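Local coordinates for phosphate-binding protein (Xanthomonas axonopodis pv. citri, PDB 5UB3) that probably serves as a periplasmic binding protein for phosphate or a related anion, working as a sensor paired with a diguanylate cyclase, at residues Pro23-Val35 with Arg227-Ala241. Sequence-based numbering, arbitrary orientation.
Sequences PLLDYVVPRMREV and RLRVVLLQAASDPKA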
loop_
_atom_site.group_PDB
_atom_site.type_symbol
_atom_site.label_atom_id
_atom_site.label_comp_id
_atom_site.label_asym_id
_atom_site.label_seq_id
_atom_site.Cartn_x
_atom_site.Cartn_y
_atom_site.Cartn_z
ATOM N N PRO A 23 -16.835 -10.479 -1.299
ATOM C CA PRO A 23 -16.762 -11.953 -1.368
ATOM C C PRO A 23 -16.020 -12.630 -0.204
ATOM O O PRO A 23 -16.528 -13.605 0.363
ATOM C CB PRO A 23 -16.052 -12.209 -2.687
ATOM C CG PRO A 23 -16.358 -11.007 -3.519
ATOM C CD PRO A 23 -16.317 -9.863 -2.550
ATOM N N LEU A 24 -14.847 -12.112 0.194
ATOM C CA LEU A 24 -14.124 -12.765 1.298
ATOM C C LEU A 24 -14.828 -12.529 2.635
ATOM O O LEU A 24 -14.844 -13.441 3.492
ATOM C CB LEU A 24 -12.664 -12.313 1.349
ATOM C CG LEU A 24 -11.822 -12.958 2.440
ATOM C CD1 LEU A 24 -11.755 -14.467 2.192
ATOM C CD2 LEU A 24 -10.422 -12.337 2.535
ATOM N N LEU A 25 -15.419 -11.345 2.809
ATOM C CA LEU A 25 -16.209 -11.047 4.009
ATOM C C LEU A 25 -17.353 -12.029 4.107
ATOM O O LEU A 25 -17.580 -12.568 5.160
ATOM C CB LEU A 25 -16.744 -9.636 3.992
ATOM C CG LEU A 25 -17.504 -9.172 5.211
ATOM C CD1 LEU A 25 -16.597 -8.997 6.433
ATOM C CD2 LEU A 25 -18.286 -7.908 4.881
ATOM N N ASP A 26 -18.030 -12.298 2.992
ATOM C CA ASP A 26 -19.115 -13.320 2.944
ATOM C C ASP A 26 -18.645 -14.726 3.230
ATOM O O ASP A 26 -19.370 -15.478 3.831
ATOM C CB ASP A 26 -19.873 -13.282 1.639
ATOM C CG ASP A 26 -20.690 -12.004 1.493
ATOM O OD1 ASP A 26 -20.772 -11.227 2.451
ATOM O OD2 ASP A 26 -21.242 -11.759 0.438
ATOM N N TYR A 27 -17.425 -15.039 2.868
ATOM C CA TYR A 27 -16.794 -16.298 3.271
ATOM C C TYR A 27 -16.443 -16.308 4.782
ATOM O O TYR A 27 -16.703 -17.305 5.502
ATOM C CB TYR A 27 -15.569 -16.538 2.393
ATOM C CG TYR A 27 -14.810 -17.741 2.803
ATOM C CD1 TYR A 27 -13.819 -17.640 3.776
ATOM C CD2 TYR A 27 -15.093 -18.997 2.255
ATOM C CE1 TYR A 27 -13.118 -18.751 4.197
ATOM C CE2 TYR A 27 -14.377 -20.113 2.656
ATOM C CZ TYR A 27 -13.392 -19.979 3.624
ATOM O OH TYR A 27 -12.644 -21.027 4.084
ATOM N N VAL A 28 -15.901 -15.201 5.283
ATOM C CA VAL A 28 -15.405 -15.159 6.675
ATOM C C VAL A 28 -16.547 -15.204 7.728
ATOM O O VAL A 28 -16.504 -15.966 8.702
ATOM C CB VAL A 28 -14.522 -13.903 6.856
ATOM C CG1 VAL A 28 -14.287 -13.531 8.292
ATOM C CG2 VAL A 28 -13.200 -14.142 6.119
ATOM N N VAL A 29 -17.559 -14.382 7.500
ATOM C CA VAL A 29 -18.613 -14.094 8.502
ATOM C C VAL A 29 -19.282 -15.346 9.039
ATOM O O VAL A 29 -19.270 -15.580 10.274
ATOM C CB VAL A 29 -19.597 -13.002 8.004
ATOM C CG1 VAL A 29 -20.910 -12.891 8.840
ATOM C CG2 VAL A 29 -18.911 -11.652 8.015
ATOM N N PRO A 30 -19.784 -16.193 8.148
ATOM C CA PRO A 30 -20.391 -17.418 8.704
ATOM C C PRO A 30 -19.435 -18.251 9.516
ATOM O O PRO A 30 -19.853 -18.928 10.463
ATOM C CB PRO A 30 -20.786 -18.202 7.478
ATOM C CG PRO A 30 -20.909 -17.204 6.386
ATOM C CD PRO A 30 -20.020 -16.050 6.704
ATOM N N ARG A 31 -18.153 -18.206 9.175
ATOM C CA ARG A 31 -17.170 -19.009 9.900
ATOM C C ARG A 31 -16.707 -18.426 11.218
ATOM O O ARG A 31 -15.863 -19.015 11.884
ATOM C CB ARG A 31 -15.988 -19.327 8.986
ATOM C CG ARG A 31 -16.439 -20.252 7.889
ATOM C CD ARG A 31 -15.533 -20.172 6.656
ATOM N NE ARG A 31 -15.974 -21.163 5.648
ATOM C CZ ARG A 31 -16.932 -20.987 4.731
ATOM N NH1 ARG A 31 -17.629 -19.850 4.629
ATOM N NH2 ARG A 31 -17.200 -21.987 3.883
ATOM N N MET A 32 -17.307 -17.314 11.645
ATOM C CA MET A 32 -16.945 -16.672 12.889
ATOM C C MET A 32 -18.127 -16.694 13.869
ATOM O O MET A 32 -18.097 -15.976 14.861
ATOM C CB MET A 32 -16.638 -15.196 12.627
ATOM C CG MET A 32 -15.601 -14.853 11.557
ATOM S SD MET A 32 -13.991 -14.652 12.275
ATOM C CE MET A 32 -14.073 -13.316 13.452
ATOM N N ARG A 33 -19.169 -17.472 13.598
ATOM C CA ARG A 33 -20.355 -17.441 14.470
ATOM C C ARG A 33 -20.070 -17.801 15.883
ATOM O O ARG A 33 -20.652 -17.248 16.812
ATOM C CB ARG A 33 -21.460 -18.363 13.973
ATOM C CG ARG A 33 -22.773 -17.881 14.550
ATOM C CD ARG A 33 -23.898 -18.840 14.298
ATOM N NE ARG A 33 -25.068 -18.304 14.971
ATOM C CZ ARG A 33 -25.813 -17.310 14.498
ATOM N NH1 ARG A 33 -25.555 -16.707 13.323
ATOM N NH2 ARG A 33 -26.841 -16.917 15.219
ATOM N N GLU A 34 -19.133 -18.721 16.048
ATOM C CA GLU A 34 -18.788 -19.219 17.359
ATOM C C GLU A 34 -18.033 -18.165 18.211
ATOM O O GLU A 34 -17.881 -18.362 19.412
ATOM C CB GLU A 34 -18.097 -20.593 17.236
ATOM C CG GLU A 34 -16.581 -20.585 17.030
ATOM C CD GLU A 34 -16.065 -20.797 15.606
ATOM O OE1 GLU A 34 -16.342 -19.923 14.707
ATOM O OE2 GLU A 34 -15.318 -21.815 15.447
ATOM N N VAL A 35 -17.624 -17.019 17.624
ATOM C CA VAL A 35 -17.078 -15.923 18.453
ATOM C C VAL A 35 -17.995 -14.718 18.469
ATOM O O VAL A 35 -17.568 -13.609 18.764
ATOM C CB VAL A 35 -15.638 -15.531 18.056
ATOM C CG1 VAL A 35 -14.657 -16.659 18.372
ATOM C CG2 VAL A 35 -15.554 -15.155 16.585
ATOM N N ARG A 227 -9.889 -16.092 16.021
ATOM C CA ARG A 227 -10.690 -16.897 15.122
ATOM C C ARG A 227 -10.562 -16.343 13.708
ATOM O O ARG A 227 -10.482 -17.100 12.762
ATOM C CB ARG A 227 -12.156 -16.844 15.571
ATOM C CG ARG A 227 -13.120 -17.560 14.655
ATOM C CD ARG A 227 -12.886 -19.085 14.652
ATOM N NE ARG A 227 -13.655 -19.688 13.555
ATOM C CZ ARG A 227 -13.388 -20.862 12.963
ATOM N NH1 ARG A 227 -12.338 -21.612 13.342
ATOM N NH2 ARG A 227 -14.172 -21.283 11.965
ATOM N N LEU A 228 -10.559 -15.017 13.579
ATOM C CA LEU A 228 -10.289 -14.411 12.261
ATOM C C LEU A 228 -8.999 -14.954 11.629
ATOM O O LEU A 228 -8.991 -15.305 10.446
ATOM C CB LEU A 228 -10.169 -12.895 12.333
ATOM C CG LEU A 228 -10.066 -12.132 11.005
ATOM C CD1 LEU A 228 -11.171 -12.453 9.988
ATOM C CD2 LEU A 228 -10.083 -10.647 11.325
ATOM N N ARG A 229 -7.943 -14.979 12.434
ATOM C CA ARG A 229 -6.637 -15.455 12.030
ATOM C C ARG A 229 -6.777 -16.894 11.560
ATOM O O ARG A 229 -6.320 -17.248 10.500
ATOM C CB ARG A 229 -5.633 -15.357 13.188
ATOM C CG ARG A 229 -4.228 -15.595 12.663
ATOM C CD ARG A 229 -3.107 -15.556 13.661
ATOM N NE ARG A 229 -2.924 -14.229 14.228
ATOM C CZ ARG A 229 -3.450 -13.832 15.378
ATOM N NH1 ARG A 229 -4.245 -14.651 16.058
ATOM N NH2 ARG A 229 -3.166 -12.617 15.869
ATOM N N VAL A 230 -7.439 -17.715 12.366
ATOM C CA VAL A 230 -7.616 -19.122 12.002
ATOM C C VAL A 230 -8.385 -19.174 10.706
ATOM O O VAL A 230 -7.953 -19.892 9.741
ATOM C CB VAL A 230 -8.262 -19.923 13.146
ATOM C CG1 VAL A 230 -8.609 -21.337 12.690
ATOM C CG2 VAL A 230 -7.306 -19.994 14.336
ATOM N N VAL A 231 -9.448 -18.384 10.596
ATOM C CA VAL A 231 -10.277 -18.527 9.391
ATOM C C VAL A 231 -9.492 -18.134 8.110
ATOM O O VAL A 231 -9.570 -18.791 7.076
ATOM C CB VAL A 231 -11.559 -17.692 9.515
ATOM C CG1 VAL A 231 -12.270 -17.598 8.195
ATOM C CG2 VAL A 231 -12.471 -18.284 10.569
ATOM N N LEU A 232 -8.752 -17.035 8.178
ATOM C CA LEU A 232 -7.987 -16.598 7.020
ATOM C C LEU A 232 -6.887 -17.609 6.651
ATOM O O LEU A 232 -6.737 -17.983 5.480
ATOM C CB LEU A 232 -7.389 -15.203 7.305
ATOM C CG LEU A 232 -8.508 -14.173 7.266
ATOM C CD1 LEU A 232 -7.967 -12.823 7.682
ATOM C CD2 LEU A 232 -9.229 -14.107 5.918
ATOM N N LEU A 233 -6.204 -18.098 7.659
ATOM C CA LEU A 233 -5.202 -19.103 7.453
ATOM C C LEU A 233 -5.774 -20.326 6.754
ATOM O O LEU A 233 -5.130 -20.880 5.878
ATOM C CB LEU A 233 -4.577 -19.491 8.762
ATOM C CG LEU A 233 -3.450 -18.626 9.272
ATOM C CD1 LEU A 233 -3.145 -19.062 10.689
ATOM C CD2 LEU A 233 -2.185 -18.757 8.378
ATOM N N GLN A 234 -6.992 -20.725 7.098
ATOM C CA GLN A 234 -7.612 -21.872 6.465
ATOM C C GLN A 234 -8.136 -21.557 5.075
ATOM O O GLN A 234 -8.358 -22.447 4.333
ATOM C CB GLN A 234 -8.738 -22.435 7.367
ATOM C CG GLN A 234 -8.178 -23.350 8.453
ATOM C CD GLN A 234 -9.117 -23.615 9.643
ATOM O OE1 GLN A 234 -10.321 -23.352 9.598
ATOM N NE2 GLN A 234 -8.553 -24.151 10.724
ATOM N N ALA A 235 -8.401 -20.291 4.766
ATOM C CA ALA A 235 -8.973 -19.888 3.512
ATOM C C ALA A 235 -8.074 -20.215 2.357
ATOM O O ALA A 235 -8.541 -20.663 1.336
ATOM C CB ALA A 235 -9.249 -18.391 3.509
ATOM N N ALA A 236 -6.782 -19.978 2.497
ATOM C CA ALA A 236 -5.899 -20.113 1.354
ATOM C C ALA A 236 -5.964 -21.521 0.757
ATOM O O ALA A 236 -5.807 -21.655 -0.423
ATOM C CB ALA A 236 -4.476 -19.751 1.713
ATOM N N SER A 237 -6.243 -22.561 1.539
ATOM C CA SER A 237 -6.419 -23.897 0.970
ATOM C C SER A 237 -7.867 -24.418 0.970
ATOM O O SER A 237 -8.100 -25.607 0.809
ATOM C CB SER A 237 -5.556 -24.865 1.737
ATOM O OG SER A 237 -6.156 -25.043 3.006
ATOM N N ASP A 238 -8.841 -23.539 1.120
ATOM C CA ASP A 238 -10.235 -23.920 0.962
ATOM C C ASP A 238 -10.684 -23.570 -0.431
ATOM O O ASP A 238 -10.654 -22.405 -0.798
ATOM C CB ASP A 238 -11.101 -23.175 1.962
ATOM C CG ASP A 238 -12.513 -23.699 2.004
ATOM O OD1 ASP A 238 -12.911 -24.493 1.105
ATOM O OD2 ASP A 238 -13.218 -23.264 2.910
ATOM N N PRO A 239 -11.158 -24.563 -1.210
ATOM C CA PRO A 239 -11.675 -24.236 -2.537
ATOM C C PRO A 239 -12.858 -23.294 -2.500
ATOM O O PRO A 239 -13.016 -22.461 -3.412
ATOM C CB PRO A 239 -12.092 -25.612 -3.095
ATOM C CG PRO A 239 -11.112 -26.540 -2.481
ATOM C CD PRO A 239 -10.904 -26.018 -1.085
ATOM N N LYS A 240 -13.675 -23.380 -1.452
ATOM C CA LYS A 240 -14.831 -22.459 -1.366
ATOM C C LYS A 240 -14.365 -21.009 -1.196
ATOM O O LYS A 240 -15.139 -20.093 -1.422
ATOM C CB LYS A 240 -15.735 -22.816 -0.179
ATOM C CG LYS A 240 -16.362 -24.201 -0.240
ATOM C CD LYS A 240 -17.858 -24.105 0.062
ATOM C CE LYS A 240 -18.534 -25.470 0.136
ATOM N NZ LYS A 240 -18.148 -26.196 1.384
ATOM N N ALA A 241 -13.092 -20.811 -0.810
ATOM C CA ALA A 241 -12.494 -19.457 -0.657
ATOM C C ALA A 241 -11.763 -18.939 -1.916
ATOM O O ALA A 241 -11.364 -17.761 -1.963
ATOM C CB ALA A 241 -11.568 -19.454 0.558
HETATM O O HOH W 1 -11.238 -20.866 6.406
#
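Tyr27 reaches across to the turn after helix 227-235, where its OH donates a 2.6 Å hydrogen bond to Asp238 OD2 on the anti side of the carboxylate. A water donates both to that hydroxyl and to Val231 O. Asp238 is steadied by an Asx turn, its OD1 accepting from Lys240 N. Tyrosine suits the place by joining a hydroxyl for Asp238 and the water to an apolar ring for Ala235, Val231 and Ala241, whose CB makes a CH-pi contact 3.7 Å from the ring centroid; the small alanine allows this approach. The guanidinium of Arg31 lies over the opposite face, held by NH1 bonding to Tyr27 O.

The second polar cluster centres on Arg227. Its chain bends at CB-CG (chi2 67°) and brings the guanidinium side-on to Arg31 O, which takes both NE and NH2 at 2.8 Å in the guanidinium plane. Glu34 OE1 forms a salt bridge with Arg227 NE (2.9 Å), while OE2 sits over one guanidinium face and Val231 CG2 over the other.

On the side facing strand 62-66, whose Trp62 touches leucines of both helices, branched aliphatic side chains pack together. Val28 CG1 meets Leu228 CD1 at 3.7 Å, and its CG2 touches Val231 and Leu232; Leu24 CD2 abuts Leu232 CD2 at 4.0 Å. Flexible Met32 curls its thioether against Leu228, and Val35 packs on the aliphatic part of Arg227.

The axes of helix segments 23-28 and 227-235 come within 11.1 Å, their N-to-C directions 115° apart. Such helices packed on strands are typical of the alpha/beta lobes of periplasmic binding proteins.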